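PDB 7OMU: macro domain-containing protein from Thermosipho africanus, which is of undefined function but joins a DarT-family domain and a macro domain in one chain, with adenosine-5-diphosphoribose bound in the macro-domain half. Local coordinates for residues 23-28 / 109-114; 81-86 / 175-180; 115-120 / 169-174. The protein carries 1 engineered substitution. All blocks are in the same frame, centred on the assembly; numbering follows the deposited sequence.

How the contacts relate
All three contacts lie in the DarT-family part of the chain; the adenosine-5-diphosphoribose pocket, built from residues between 232 and 390, belongs to the macro-domain half, and none of the six segments contributes to it. Contact 1 pairs two strands of one sheet, and contacts 2 and 3 each have one segment in a second sheet, where strands 82-86 and 170-174 are neighbours. The centres of contacts 2 and 3 are about 8 Å apart, and each lies about 11 Å from that of contact 1. Tyr27 O and Tyr86 N, 2.8 Å apart, probably hydrogen-bond and so tie contact 1 to contact 2, while Leu26 of contact 1 packs on Ile116, Met117 and Cys171 of contact 3.

Contact 1 of 3, residues 23-28 / 109-114; sequences FRELYY and IVAVKW
Leu26 and Val112 form a hydrogen-bonded antiparallel pair, and Tyr28 and Val110 form the next one along. Leu26 N reaches Val112 O at 2.7 Å, and Val112 N returns a bond to Leu26 O. Tyr28 and Val110 likewise exchange two bonds, the one from Tyr28 N to Val110 O measuring 2.8 Å. Between them sits the non-hydrogen-bonded pair Tyr27-Ala111, where Tyr27 CA donates a C-H contact to Val110 O. Ile109 CG2 comes obliquely to the Tyr27 ring, against its CD1, and lies 3.7 Å from Tyr27 CB.

Glu25 can be followed outward along the same strand. Its CB lies 3.8 Å from Val112 O. CG stands anti to the carbonyl carbon (chi1 -80°), and the chain, extended beyond it, brings CD and both carboxylate oxygens to the methyl group of Ala111: CD and OE2 are each 3.7 Å from Ala111 CB, and OE1 is 3.8 Å from it. OE1 is satisfied by a hydrogen bond with the Tyr186 hydroxyl on strand 182-187. Just before the strand, the Arg24 guanidinium meets Trp114 CB at its edge, NH2 standing 3.7 Å away, and its plane is turned 43° from that of the indole.

Leu26, Tyr28, Val110 and Val112 share the sheet's other face, where Leu85 packs on Leu26, Tyr28 and Val112, and Ile43 on Tyr28, Val110 and Val112. Within the chain, strand 25-31 is an outer strand of this mixed four-stranded sheet in the DarT-family domain, joined antiparallel to strand 107-113, which pairs in turn with 182-187.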
ATOM      1  N   PHE A  23      20.234  -6.830  -3.636  1.00150.13           N
ATOM      2  CA  PHE A  23      19.980  -5.566  -2.870  1.00152.16           C
ATOM      3  C   PHE A  23      19.518  -5.909  -1.442  1.00146.16           C
ATOM      4  O   PHE A  23      19.039  -7.039  -1.218  1.00151.19           O
ATOM      5  CB  PHE A  23      18.985  -4.655  -3.607  1.00160.95           C
ATOM      6  CG  PHE A  23      17.792  -5.309  -4.270  1.00171.20           C
ATOM      7  CD1 PHE A  23      17.856  -5.776  -5.578  1.00174.57           C
ATOM      8  CD2 PHE A  23      16.579  -5.412  -3.601  1.00173.80           C
ATOM      9  CE1 PHE A  23      16.752  -6.362  -6.182  1.00172.71           C
ATOM     10  CE2 PHE A  23      15.474  -5.995  -4.208  1.00171.94           C
ATOM     11  CZ  PHE A  23      15.562  -6.469  -5.497  1.00171.35           C
ATOM     12  N   ARG A  24      19.704  -4.976  -0.501  1.00134.70           N
ATOM     13  CA  ARG A  24      18.915  -4.886   0.758  1.00123.34           C
ATOM     14  C   ARG A  24      19.333  -3.653   1.578  1.00114.57           C
ATOM     15  O   ARG A  24      20.540  -3.352   1.662  1.00112.45           O
ATOM     16  CB  ARG A  24      19.013  -6.142   1.634  1.00123.22           C
ATOM     17  CG  ARG A  24      18.083  -6.050   2.836  1.00124.48           C
ATOM     18  CD  ARG A  24      18.228  -7.157   3.845  1.00123.89           C
ATOM     19  NE  ARG A  24      19.582  -7.225   4.364  1.00126.90           N
ATOM     20  CZ  ARG A  24      20.120  -8.320   4.890  1.00129.87           C
ATOM     21  NH1 ARG A  24      19.419  -9.441   4.949  1.00131.59           N
ATOM     22  NH2 ARG A  24      21.366  -8.306   5.327  1.00131.01           N
ATOM     23  N   GLU A  25      18.332  -2.977   2.155  1.00105.29           N
ATOM     24  CA  GLU A  25      18.440  -1.954   3.225  1.00 97.64           C
ATOM     25  C   GLU A  25      17.452  -2.310   4.341  1.00 90.28           C
ATOM     26  O   GLU A  25      16.512  -3.066   4.073  1.00 91.58           O
ATOM     27  CB  GLU A  25      18.074  -0.580   2.672  1.00 99.38           C
ATOM     28  CG  GLU A  25      19.185   0.102   1.895  1.00102.91           C
ATOM     29  CD  GLU A  25      18.756   1.375   1.186  1.00103.28           C
ATOM     30  OE1 GLU A  25      17.562   1.457   0.802  1.00 98.18           O
ATOM     31  OE2 GLU A  25      19.609   2.287   1.036  1.00104.84           O
ATOM     32  N   LEU A  26      17.652  -1.775   5.542  1.00 85.28           N
ATOM     33  CA  LEU A  26      16.644  -1.779   6.634  1.00 82.08           C
ATOM     34  C   LEU A  26      16.109  -0.350   6.793  1.00 79.52           C
ATOM     35  O   LEU A  26      16.778   0.591   6.330  1.00 79.94           O
ATOM     36  CB  LEU A  26      17.289  -2.305   7.918  1.00 83.58           C
ATOM     37  CG  LEU A  26      17.674  -3.782   7.899  1.00 85.08           C
ATOM     38  CD1 LEU A  26      18.664  -4.094   9.004  1.00 87.84           C
ATOM     39  CD2 LEU A  26      16.455  -4.673   8.037  1.00 84.84           C
ATOM     40  N   TYR A  27      14.935  -0.195   7.406  1.00 76.33           N
ATOM     41  CA  TYR A  27      14.112   1.038   7.329  1.00 75.20           C
ATOM     42  C   TYR A  27      13.558   1.397   8.707  1.00 76.22           C
ATOM     43  O   TYR A  27      12.961   0.527   9.365  1.00 76.01           O
ATOM     44  CB  TYR A  27      12.986   0.830   6.317  1.00 75.34           C
ATOM     45  CG  TYR A  27      13.457   0.426   4.942  1.00 77.85           C
ATOM     46  CD1 TYR A  27      13.894   1.375   4.030  1.00 79.92           C
ATOM     47  CD2 TYR A  27      13.492  -0.905   4.558  1.00 78.51           C
ATOM     48  CE1 TYR A  27      14.351   1.015   2.774  1.00 81.10           C
ATOM     49  CE2 TYR A  27      13.932  -1.279   3.299  1.00 80.25           C
ATOM     50  CZ  TYR A  27      14.366  -0.318   2.403  1.00 80.77           C
ATOM     51  OH  TYR A  27      14.811  -0.687   1.166  1.00 81.77           O
ATOM     52  N   TYR A  28      13.765   2.649   9.125  1.00 79.69           N
ATOM     53  CA  TYR A  28      13.212   3.239  10.370  1.00 80.15           C
ATOM     54  C   TYR A  28      12.268   4.378   9.981  1.00 80.20           C
ATOM     55  O   TYR A  28      12.728   5.350   9.349  1.00 80.48           O
ATOM     56  CB  TYR A  28      14.342   3.720  11.277  1.00 82.35           C
ATOM     57  CG  TYR A  28      13.893   4.362  12.564  1.00 86.44           C
ATOM     58  CD1 TYR A  28      13.486   3.601  13.648  1.00 88.76           C
ATOM     59  CD2 TYR A  28      13.884   5.740  12.706  1.00 89.12           C
ATOM     60  CE1 TYR A  28      13.096   4.194  14.843  1.00 91.61           C
ATOM     61  CE2 TYR A  28      13.483   6.347  13.886  1.00 90.33           C
ATOM     62  CZ  TYR A  28      13.089   5.574  14.961  1.00 91.45           C
ATOM     63  OH  TYR A  28      12.700   6.193  16.115  1.00 93.67           O
ATOM     64  N   ILE A 109      11.337   7.908   5.986  1.00 85.49           N
ATOM     65  CA  ILE A 109      11.853   6.529   6.217  1.00 85.90           C
ATOM     66  C   ILE A 109      13.378   6.593   6.095  1.00 84.82           C
ATOM     67  O   ILE A 109      13.876   6.959   5.017  1.00 84.47           O
ATOM     68  CB  ILE A 109      11.191   5.528   5.251  1.00 86.77           C
ATOM     69  CG1 ILE A 109       9.687   5.434   5.525  1.00 89.84           C
ATOM     70  CG2 ILE A 109      11.854   4.161   5.325  1.00 84.34           C
ATOM     71  CD1 ILE A 109       8.851   5.149   4.302  1.00 91.30           C
ATOM     72  N   VAL A 110      14.076   6.324   7.198  1.00 84.23           N
ATOM     73  CA  VAL A 110      15.562   6.372   7.279  1.00 84.73           C
ATOM     74  C   VAL A 110      16.079   4.984   6.910  1.00 82.21           C
ATOM     75  O   VAL A 110      15.709   4.021   7.600  1.00 81.59           O
ATOM     76  CB  VAL A 110      16.046   6.815   8.674  1.00 85.52           C
ATOM     77  CG1 VAL A 110      17.568   6.828   8.768  1.00 85.60           C
ATOM     78  CG2 VAL A 110      15.470   8.173   9.054  1.00 85.60           C
ATOM     79  N   ALA A 111      16.865   4.898   5.839  1.00 82.47           N
ATOM     80  CA  ALA A 111      17.476   3.647   5.344  1.00 85.05           C
ATOM     81  C   ALA A 111      18.749   3.358   6.146  1.00 87.61           C
ATOM     82  O   ALA A 111      19.562   4.280   6.334  1.00 90.26           O
ATOM     83  CB  ALA A 111      17.761   3.758   3.869  1.00 86.80           C
ATOM     84  N   VAL A 112      18.898   2.115   6.602  1.00 88.37           N
ATOM     85  CA  VAL A 112      20.078   1.606   7.355  1.00 91.04           C
ATOM     86  C   VAL A 112      20.679   0.469   6.525  1.00 93.87           C
ATOM     87  O   VAL A 112      19.894  -0.337   6.014  1.00 96.11           O
ATOM     88  CB  VAL A 112      19.653   1.147   8.762  1.00 91.66           C
ATOM     89  CG1 VAL A 112      20.805   0.526   9.537  1.00 93.41           C
ATOM     90  CG2 VAL A 112      19.029   2.286   9.553  1.00 90.91           C
ATOM     91  N   LYS A 113      22.007   0.420   6.388  1.00100.29           N
ATOM     92  CA  LYS A 113      22.723  -0.539   5.501  1.00107.04           C
ATOM     93  C   LYS A 113      22.513  -1.973   5.997  1.00107.86           C
ATOM     94  O   LYS A 113      22.442  -2.161   7.219  1.00105.00           O
ATOM     95  CB  LYS A 113      24.219  -0.216   5.435  1.00113.67           C
ATOM     96  CG  LYS A 113      24.607   0.857   4.426  1.00120.77           C
ATOM     97  CD  LYS A 113      26.100   0.928   4.148  1.00127.85           C
ATOM     98  CE  LYS A 113      26.891   1.585   5.261  1.00131.59           C
ATOM     99  NZ  LYS A 113      26.616   3.040   5.348  1.00132.52           N
ATOM    100  N   TRP A 114      22.430  -2.931   5.065  1.00113.98           N
ATOM    101  CA  TRP A 114      22.432  -4.400   5.315  1.00119.15           C
ATOM    102  C   TRP A 114      23.481  -4.728   6.388  1.00114.37           C
ATOM    103  O   TRP A 114      23.235  -5.604   7.232  1.00106.72           O
ATOM    104  CB  TRP A 114      22.695  -5.173   4.006  1.00132.23           C
ATOM    105  CG  TRP A 114      24.133  -5.239   3.561  1.00149.11           C
ATOM    106  CD1 TRP A 114      25.092  -6.105   4.011  1.00154.47           C
ATOM    107  CD2 TRP A 114      24.778  -4.433   2.549  1.00160.26           C
ATOM    108  NE1 TRP A 114      26.282  -5.886   3.371  1.00156.64           N
ATOM    109  CE2 TRP A 114      26.123  -4.865   2.470  1.00161.78           C
ATOM    110  CE3 TRP A 114      24.364  -3.381   1.721  1.00163.44           C
ATOM    111  CZ2 TRP A 114      27.041  -4.287   1.589  1.00165.74           C
ATOM    112  CZ3 TRP A 114      25.272  -2.809   0.853  1.00166.96           C
ATOM    113  CH2 TRP A 114      26.593  -3.258   0.791  1.00168.33           C
TER

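Contact 2 of 3, residues 81-86 / 175-180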
ATOM      1  N   GLU A  81      14.008  -1.106  24.711  1.00101.34           N
ATOM      2  CA  GLU A  81      15.481  -0.922  24.835  1.00100.75           C
ATOM      3  C   GLU A  81      16.133  -1.000  23.449  1.00 97.91           C
ATOM      4  O   GLU A  81      17.289  -0.565  23.328  1.00 99.95           O
ATOM      5  CB  GLU A  81      16.100  -1.980  25.750  1.00102.76           C
ATOM      6  CG  GLU A  81      15.742  -1.815  27.218  1.00105.32           C
ATOM      7  CD  GLU A  81      16.459  -2.784  28.145  1.00107.28           C
ATOM      8  OE1 GLU A  81      17.661  -3.016  27.929  1.00108.11           O
ATOM      9  OE2 GLU A  81      15.811  -3.322  29.068  1.00107.63           O
ATOM     10  N   PHE A  82      15.423  -1.537  22.452  1.00 93.66           N
ATOM     11  CA  PHE A  82      15.917  -1.733  21.064  1.00 92.50           C
ATOM     12  C   PHE A  82      15.312  -0.686  20.122  1.00 90.64           C
ATOM     13  O   PHE A  82      14.305  -0.042  20.481  1.00 92.44           O
ATOM     14  CB  PHE A  82      15.576  -3.142  20.572  1.00 92.40           C
ATOM     15  CG  PHE A  82      16.241  -4.251  21.346  1.00 92.72           C
ATOM     16  CD1 PHE A  82      15.693  -4.714  22.527  1.00 92.99           C
ATOM     17  CD2 PHE A  82      17.419  -4.827  20.897  1.00 93.40           C
ATOM     18  CE1 PHE A  82      16.311  -5.724  23.246  1.00 94.94           C
ATOM     19  CE2 PHE A  82      18.034  -5.841  21.616  1.00 93.66           C
ATOM     20  CZ  PHE A  82      17.477  -6.289  22.787  1.00 94.47           C
ATOM     21  N   ALA A  83      15.928  -0.536  18.946  1.00 89.06           N
ATOM     22  CA  ALA A  83      15.482   0.330  17.832  1.00 87.80           C
ATOM     23  C   ALA A  83      14.916  -0.562  16.727  1.00 87.68           C
ATOM     24  O   ALA A  83      15.633  -1.479  16.285  1.00 86.47           O
ATOM     25  CB  ALA A  83      16.636   1.161  17.330  1.00 88.28           C
ATOM     26  N   ASN A  84      13.682  -0.293  16.296  1.00 89.56           N
ATOM     27  CA  ASN A  84      12.896  -1.178  15.394  1.00 91.07           C
ATOM     28  C   ASN A  84      13.189  -0.806  13.937  1.00 89.39           C
ATOM     29  O   ASN A  84      12.650   0.216  13.463  1.00 94.22           O
ATOM     30  CB  ASN A  84      11.404  -1.096  15.729  1.00 93.11           C
ATOM     31  CG  ASN A  84      10.586  -2.218  15.131  1.00 93.09           C
ATOM     32  OD1 ASN A  84      10.254  -3.179  15.817  1.00 96.66           O
ATOM     33  ND2 ASN A  84      10.244  -2.098  13.861  1.00 92.79           N
ATOM     34  N   LEU A  85      14.022  -1.605  13.262  1.00 85.98           N
ATOM     35  CA  LEU A  85      14.362  -1.454  11.822  1.00 83.26           C
ATOM     36  C   LEU A  85      13.567  -2.482  11.013  1.00 80.67           C
ATOM     37  O   LEU A  85      13.924  -3.671  11.068  1.00 84.68           O
ATOM     38  CB  LEU A  85      15.870  -1.660  11.641  1.00 83.88           C
ATOM     39  CG  LEU A  85      16.766  -0.777  12.507  1.00 84.90           C
ATOM     40  CD1 LEU A  85      18.230  -0.990  12.167  1.00 86.47           C
ATOM     41  CD2 LEU A  85      16.397   0.689  12.353  1.00 84.29           C
ATOM     42  N   TYR A  86      12.527  -2.045  10.302  1.00 76.56           N
ATOM     43  CA  TYR A  86      11.635  -2.913   9.488  1.00 75.10           C
ATOM     44  C   TYR A  86      12.372  -3.388   8.230  1.00 74.13           C
ATOM     45  O   TYR A  86      13.171  -2.616   7.680  1.00 73.50           O
ATOM     46  CB  TYR A  86      10.369  -2.165   9.063  1.00 75.79           C
ATOM     47  CG  TYR A  86       9.432  -1.761  10.173  1.00 75.16           C
ATOM     48  CD1 TYR A  86       8.658  -2.701  10.835  1.00 74.57           C
ATOM     49  CD2 TYR A  86       9.285  -0.434  10.535  1.00 75.62           C
ATOM     50  CE1 TYR A  86       7.777  -2.336  11.840  1.00 74.23           C
ATOM     51  CE2 TYR A  86       8.413  -0.052  11.538  1.00 77.22           C
ATOM     52  CZ  TYR A  86       7.653  -1.005  12.193  1.00 76.62           C
ATOM     53  OH  TYR A  86       6.797  -0.620  13.185  1.00 79.33           O
ATOM     54  N   GLN A 175      19.901  -0.198  22.139  1.00 89.89           N
ATOM     55  CA  GLN A 175      20.317   1.160  22.586  1.00 92.15           C
ATOM     56  C   GLN A 175      20.206   2.156  21.429  1.00 91.84           C
ATOM     57  O   GLN A 175      19.237   2.937  21.437  1.00 96.30           O
ATOM     58  CB  GLN A 175      21.723   1.138  23.185  1.00 95.50           C
ATOM     59  CG  GLN A 175      22.084   2.424  23.914  1.00 96.72           C
ATOM     60  CD  GLN A 175      23.398   2.279  24.636  1.00 99.38           C
ATOM     61  OE1 GLN A 175      23.441   1.986  25.830  1.00101.86           O
ATOM     62  NE2 GLN A 175      24.482   2.461  23.904  1.00102.19           N
ATOM     63  N   CYS A 176      21.158   2.158  20.490  1.00 91.09           N
ATOM     64  CA  CYS A 176      21.209   3.142  19.376  1.00 90.21           C
ATOM     65  C   CYS A 176      21.726   2.479  18.091  1.00 89.76           C
ATOM     66  O   CYS A 176      22.247   1.347  18.150  1.00 88.67           O
ATOM     67  CB  CYS A 176      22.054   4.354  19.748  1.00 90.53           C
ATOM     68  SG  CYS A 176      23.770   4.258  19.181  1.00 95.59           S
ATOM     69  N   VAL A 177      21.552   3.173  16.967  1.00 90.14           N
ATOM     70  CA  VAL A 177      22.147   2.837  15.643  1.00 91.14           C
ATOM     71  C   VAL A 177      23.052   4.001  15.238  1.00 94.14           C
ATOM     72  O   VAL A 177      22.522   5.118  15.051  1.00 95.00           O
ATOM     73  CB  VAL A 177      21.071   2.587  14.574  1.00 88.84           C
ATOM     74  CG1 VAL A 177      21.697   2.238  13.233  1.00 88.43           C
ATOM     75  CG2 VAL A 177      20.084   1.516  15.000  1.00 88.17           C
ATOM     76  N   ASP A 178      24.357   3.740  15.124  1.00 96.19           N
ATOM     77  CA  ASP A 178      25.387   4.740  14.737  1.00 99.89           C
ATOM     78  C   ASP A 178      24.990   5.361  13.399  1.00 98.54           C
ATOM     79  O   ASP A 178      24.717   4.631  12.449  1.00 98.12           O
ATOM     80  CB  ASP A 178      26.776   4.100  14.666  1.00103.02           C
ATOM     81  CG  ASP A 178      27.903   5.105  14.505  1.00105.97           C
ATOM     82  OD1 ASP A 178      27.905   5.831  13.483  1.00106.78           O
ATOM     83  OD2 ASP A 178      28.771   5.153  15.402  1.00108.95           O
ATOM     84  N   PRO A 179      24.930   6.712  13.287  1.00 97.19           N
ATOM     85  CA  PRO A 179      24.599   7.376  12.027  1.00 96.87           C
ATOM     86  C   PRO A 179      25.400   6.942  10.791  1.00 99.70           C
ATOM     87  O   PRO A 179      24.906   7.171   9.702  1.00101.10           O
ATOM     88  CB  PRO A 179      24.891   8.852  12.321  1.00 97.35           C
ATOM     89  CG  PRO A 179      24.616   8.986  13.794  1.00 97.13           C
ATOM     90  CD  PRO A 179      25.093   7.675  14.387  1.00 97.65           C
ATOM     91  N   ARG A 180      26.584   6.341  10.970  1.00103.94           N
ATOM     92  CA  ARG A 180      27.442   5.861   9.851  1.00105.74           C
ATOM     93  C   ARG A 180      26.821   4.629   9.179  1.00102.02           C
ATOM     94  O   ARG A 180      27.294   4.270   8.095  1.00102.98           O
ATOM     95  CB  ARG A 180      28.860   5.563  10.341  1.00110.59           C
ATOM     96  CG  ARG A 180      29.690   6.816  10.587  1.00116.10           C
ATOM     97  CD  ARG A 180      31.065   6.509  11.154  1.00121.10           C
ATOM     98  NE  ARG A 180      30.983   5.804  12.430  1.00122.73           N
ATOM     99  CZ  ARG A 180      32.019   5.525  13.216  1.00124.58           C
ATOM    100  NH1 ARG A 180      31.822   4.878  14.353  1.00123.42           N
ATOM    101  NH2 ARG A 180      33.241   5.894  12.870  1.00126.35           N
TER
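Gln175 approaches Glu81 through backbone atoms: its N donates to Glu81 O over 2.9 Å. The CB of Gln175 points away from 81-86, and its backbone bonds with Ser45, whose OG also meets Gln175 O. The Glu81 carboxylate is engaged by Arg77, in a salt bridge, and by Ser78 N.

Gln175 is also where the chain changes sheets. Strand 170-174, just before it, is the antiparallel neighbour of strand 82-86, whereas strand 176-177, just after it, pairs antiparallel with strand 43-44. Cys176 points its CB away from 82-86 and touches Leu44.

Val177 turns back toward the first segment. Its CG2, anti to the carbonyl carbon, lies 4.2 Å from Ala83 CB and 4.2 Å from Leu85 CD1, so one methyl group touches two alternate residues on the same face of strand 82-86. Ile43 packs against both Val177 and Ala83, and Ile116 adds a further apolar neighbour to Val177.

Beyond the strand, Asp178 makes an Asx turn: OD1 accepts from Arg180 N at 2.9 Å, using its anti lone pair. The guanidinium of Arg180 also grips this carboxylate side-on, NE to OD1 at 3.3 Å and NH1 to OD2 at 3.2 Å, both from above the carboxylate plane. Arg180 O receives a hydrogen bond from Lys113 NZ.

Contact 3 of 3, residues 115-120 / 169-174; sequences TIMKRD and AACLVP. Engineered in segment 169-174: Ala170 (natural residue Glu).
The 3-10 turn at 115-117, part of the connection from strand 107-113 to strand 123-125, sets Ile116 and Met117 against Val173 and Cys171 of strand 170-174. Ile116 and Val173 reach toward each other tip to tip, CD1 of the isoleucine lying 3.8 Å from CG2 of the valine and 4.0 Å from its CG1. The isoleucine CG1 is anti to the backbone N (chi1 -165°), which starts this branch toward the strand. In Met117 the bend at chi2 (-89°) brings SD to 4.1 Å from Cys171 SG, a van der Waals contact between two sulphurs.

The connection passes from one sheet of the DarT-family domain to another. Strand 170-174, which carries the engineered Ala170, lies between 82-86 and 123-125 in an antiparallel sheet, whereas strand 107-113 belongs to the mixed sheet with 25-31. Leu26 of that mixed sheet packs on Ile116, Met117 and Cys171 together.

Past the turn, where Lys118 N bonds to Thr115 O at 3.2 Å, the Arg119 and Val173 side chains cross at about a right angle, with the valine CG1 over the centre of one guanidinium face, 3.7 Å from Arg119 CZ. The Arg119 side chain slides past Pro174 in the opposite direction, NH2 coming 4.1 Å from the proline CD, while NE forms a salt bridge with OD1 of Asp121, which also touches Pro174.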
ATOM      1  N   THR A 115      24.596  -4.000   6.351  1.00114.67           N
ATOM      2  CA  THR A 115      25.857  -4.264   7.089  1.00115.25           C
ATOM      3  C   THR A 115      25.602  -4.295   8.606  1.00112.90           C
ATOM      4  O   THR A 115      26.421  -4.894   9.313  1.00112.62           O
ATOM      5  CB  THR A 115      26.918  -3.249   6.645  1.00115.78           C
ATOM      6  OG1 THR A 115      28.198  -3.832   6.879  1.00120.06           O
ATOM      7  CG2 THR A 115      26.813  -1.910   7.344  1.00117.24           C
ATOM      8  N   ILE A 116      24.511  -3.702   9.100  1.00109.69           N
ATOM      9  CA  ILE A 116      24.184  -3.688  10.559  1.00110.60           C
ATOM     10  C   ILE A 116      23.803  -5.098  11.021  1.00109.19           C
ATOM     11  O   ILE A 116      23.871  -5.357  12.231  1.00107.58           O
ATOM     12  CB  ILE A 116      23.081  -2.665  10.897  1.00110.08           C
ATOM     13  CG1 ILE A 116      23.019  -2.395  12.402  1.00113.64           C
ATOM     14  CG2 ILE A 116      21.729  -3.100  10.362  1.00105.16           C
ATOM     15  CD1 ILE A 116      22.346  -1.095  12.761  1.00114.22           C
ATOM     16  N   MET A 117      23.419  -5.975  10.093  1.00109.35           N
ATOM     17  CA  MET A 117      23.019  -7.379  10.387  1.00110.08           C
ATOM     18  C   MET A 117      24.247  -8.200  10.805  1.00111.86           C
ATOM     19  O   MET A 117      24.051  -9.263  11.441  1.00110.66           O
ATOM     20  CB  MET A 117      22.364  -8.030   9.164  1.00109.36           C
ATOM     21  CG  MET A 117      21.099  -7.317   8.685  1.00106.05           C
ATOM     22  SD  MET A 117      19.595  -7.920   9.486  1.00103.01           S
ATOM     23  CE  MET A 117      19.215  -9.300   8.410  1.00104.77           C
ATOM     24  N   LYS A 118      25.456  -7.731  10.466  1.00113.33           N
ATOM     25  CA  LYS A 118      26.745  -8.394  10.815  1.00117.80           C
ATOM     26  C   LYS A 118      26.946  -8.369  12.333  1.00116.83           C
ATOM     27  O   LYS A 118      27.554  -9.327  12.847  1.00119.31           O
ATOM     28  CB  LYS A 118      27.937  -7.728  10.115  1.00121.18           C
ATOM     29  CG  LYS A 118      28.079  -8.029   8.627  1.00121.88           C
ATOM     30  CD  LYS A 118      29.406  -7.578   8.044  1.00122.06           C
ATOM     31  CE  LYS A 118      29.478  -7.728   6.539  1.00121.52           C
ATOM     32  NZ  LYS A 118      30.803  -7.318   6.018  1.00122.36           N
ATOM     33  N   ARG A 119      26.467  -7.320  13.018  1.00115.48           N
ATOM     34  CA  ARG A 119      26.490  -7.222  14.503  1.00116.49           C
ATOM     35  C   ARG A 119      25.918  -8.521  15.081  1.00116.34           C
ATOM     36  O   ARG A 119      25.011  -9.093  14.450  1.00110.15           O
ATOM     37  CB  ARG A 119      25.721  -5.987  14.990  1.00116.23           C
ATOM     38  CG  ARG A 119      26.515  -4.693  14.897  1.00119.28           C
ATOM     39  CD  ARG A 119      25.746  -3.437  15.271  1.00119.47           C
ATOM     40  NE  ARG A 119      25.376  -3.375  16.678  1.00120.30           N
ATOM     41  CZ  ARG A 119      25.042  -2.264  17.340  1.00120.69           C
ATOM     42  NH1 ARG A 119      25.025  -1.085  16.733  1.00119.20           N
ATOM     43  NH2 ARG A 119      24.723  -2.344  18.622  1.00120.16           N
ATOM     44  N   ASP A 120      26.458  -8.975  16.217  1.00120.76           N
ATOM     45  CA  ASP A 120      26.129 -10.285  16.847  1.00122.97           C
ATOM     46  C   ASP A 120      25.376 -10.056  18.167  1.00120.85           C
ATOM     47  O   ASP A 120      25.222 -11.034  18.923  1.00120.92           O
ATOM     48  CB  ASP A 120      27.388 -11.143  17.039  1.00126.12           C
ATOM     49  CG  ASP A 120      28.472 -10.497  17.883  1.00130.37           C
ATOM     50  OD1 ASP A 120      28.503  -9.250  17.950  1.00132.45           O
ATOM     51  OD2 ASP A 120      29.283 -11.247  18.464  1.00134.28           O
ATOM     52  N   ALA A 169       7.897  -7.722  10.329  1.00 82.27           N
ATOM     53  CA  ALA A 169       9.174  -8.362  10.712  1.00 85.69           C
ATOM     54  C   ALA A 169      10.248  -7.276  10.702  1.00 85.35           C
ATOM     55  O   ALA A 169      10.171  -6.368   9.831  1.00 87.79           O
ATOM     56  CB  ALA A 169       9.529  -9.494   9.776  1.00 88.62           C
ATOM     57  N   ALA A 170      11.189  -7.357  11.643  1.00 83.15           N
ATOM     58  CA  ALA A 170      12.158  -6.281  11.939  1.00 82.84           C
ATOM     59  C   ALA A 170      13.451  -6.862  12.510  1.00 82.56           C
ATOM     60  O   ALA A 170      13.439  -7.997  13.031  1.00 80.32           O
ATOM     61  CB  ALA A 170      11.543  -5.292  12.901  1.00 83.66           C
ATOM     62  N   CYS A 171      14.520  -6.077  12.392  1.00 82.97           N
ATOM     63  CA  CYS A 171      15.832  -6.277  13.049  1.00 83.43           C
ATOM     64  C   CYS A 171      15.915  -5.319  14.238  1.00 81.26           C
ATOM     65  O   CYS A 171      15.884  -4.101  14.002  1.00 80.79           O
ATOM     66  CB  CYS A 171      16.955  -6.012  12.057  1.00 85.25           C
ATOM     67  SG  CYS A 171      18.579  -5.863  12.837  1.00 89.76           S
ATOM     68  N   LEU A 172      15.978  -5.853  15.460  1.00 81.46           N
ATOM     69  CA  LEU A 172      16.033  -5.058  16.718  1.00 83.25           C
ATOM     70  C   LEU A 172      17.498  -4.839  17.118  1.00 87.00           C
ATOM     71  O   LEU A 172      18.179  -5.825  17.453  1.00 89.96           O
ATOM     72  CB  LEU A 172      15.264  -5.791  17.820  1.00 83.05           C
ATOM     73  CG  LEU A 172      13.817  -6.145  17.490  1.00 81.79           C
ATOM     74  CD1 LEU A 172      13.197  -6.943  18.622  1.00 83.11           C
ATOM     75  CD2 LEU A 172      12.994  -4.901  17.204  1.00 81.02           C
ATOM     76  N   VAL A 173      17.960  -3.587  17.055  1.00 87.69           N
ATOM     77  CA  VAL A 173      19.347  -3.163  17.409  1.00 87.60           C
ATOM     78  C   VAL A 173      19.277  -2.491  18.775  1.00 88.99           C
ATOM     79  O   VAL A 173      18.492  -1.563  18.960  1.00 88.04           O
ATOM     80  CB  VAL A 173      19.939  -2.217  16.348  1.00 87.16           C
ATOM     81  CG1 VAL A 173      21.428  -2.022  16.542  1.00 89.22           C
ATOM     82  CG2 VAL A 173      19.662  -2.697  14.935  1.00 87.46           C
ATOM     83  N   PRO A 174      20.075  -2.942  19.771  1.00 90.78           N
ATOM     84  CA  PRO A 174      19.970  -2.411  21.130  1.00 90.32           C
ATOM     85  C   PRO A 174      20.533  -0.989  21.265  1.00 88.78           C
ATOM     86  O   PRO A 174      21.477  -0.660  20.576  1.00 84.27           O
ATOM     87  CB  PRO A 174      20.766  -3.426  21.966  1.00 92.45           C
ATOM     88  CG  PRO A 174      21.793  -3.984  20.999  1.00 93.45           C
ATOM     89  CD  PRO A 174      21.102  -3.991  19.652  1.00 91.46           C
TER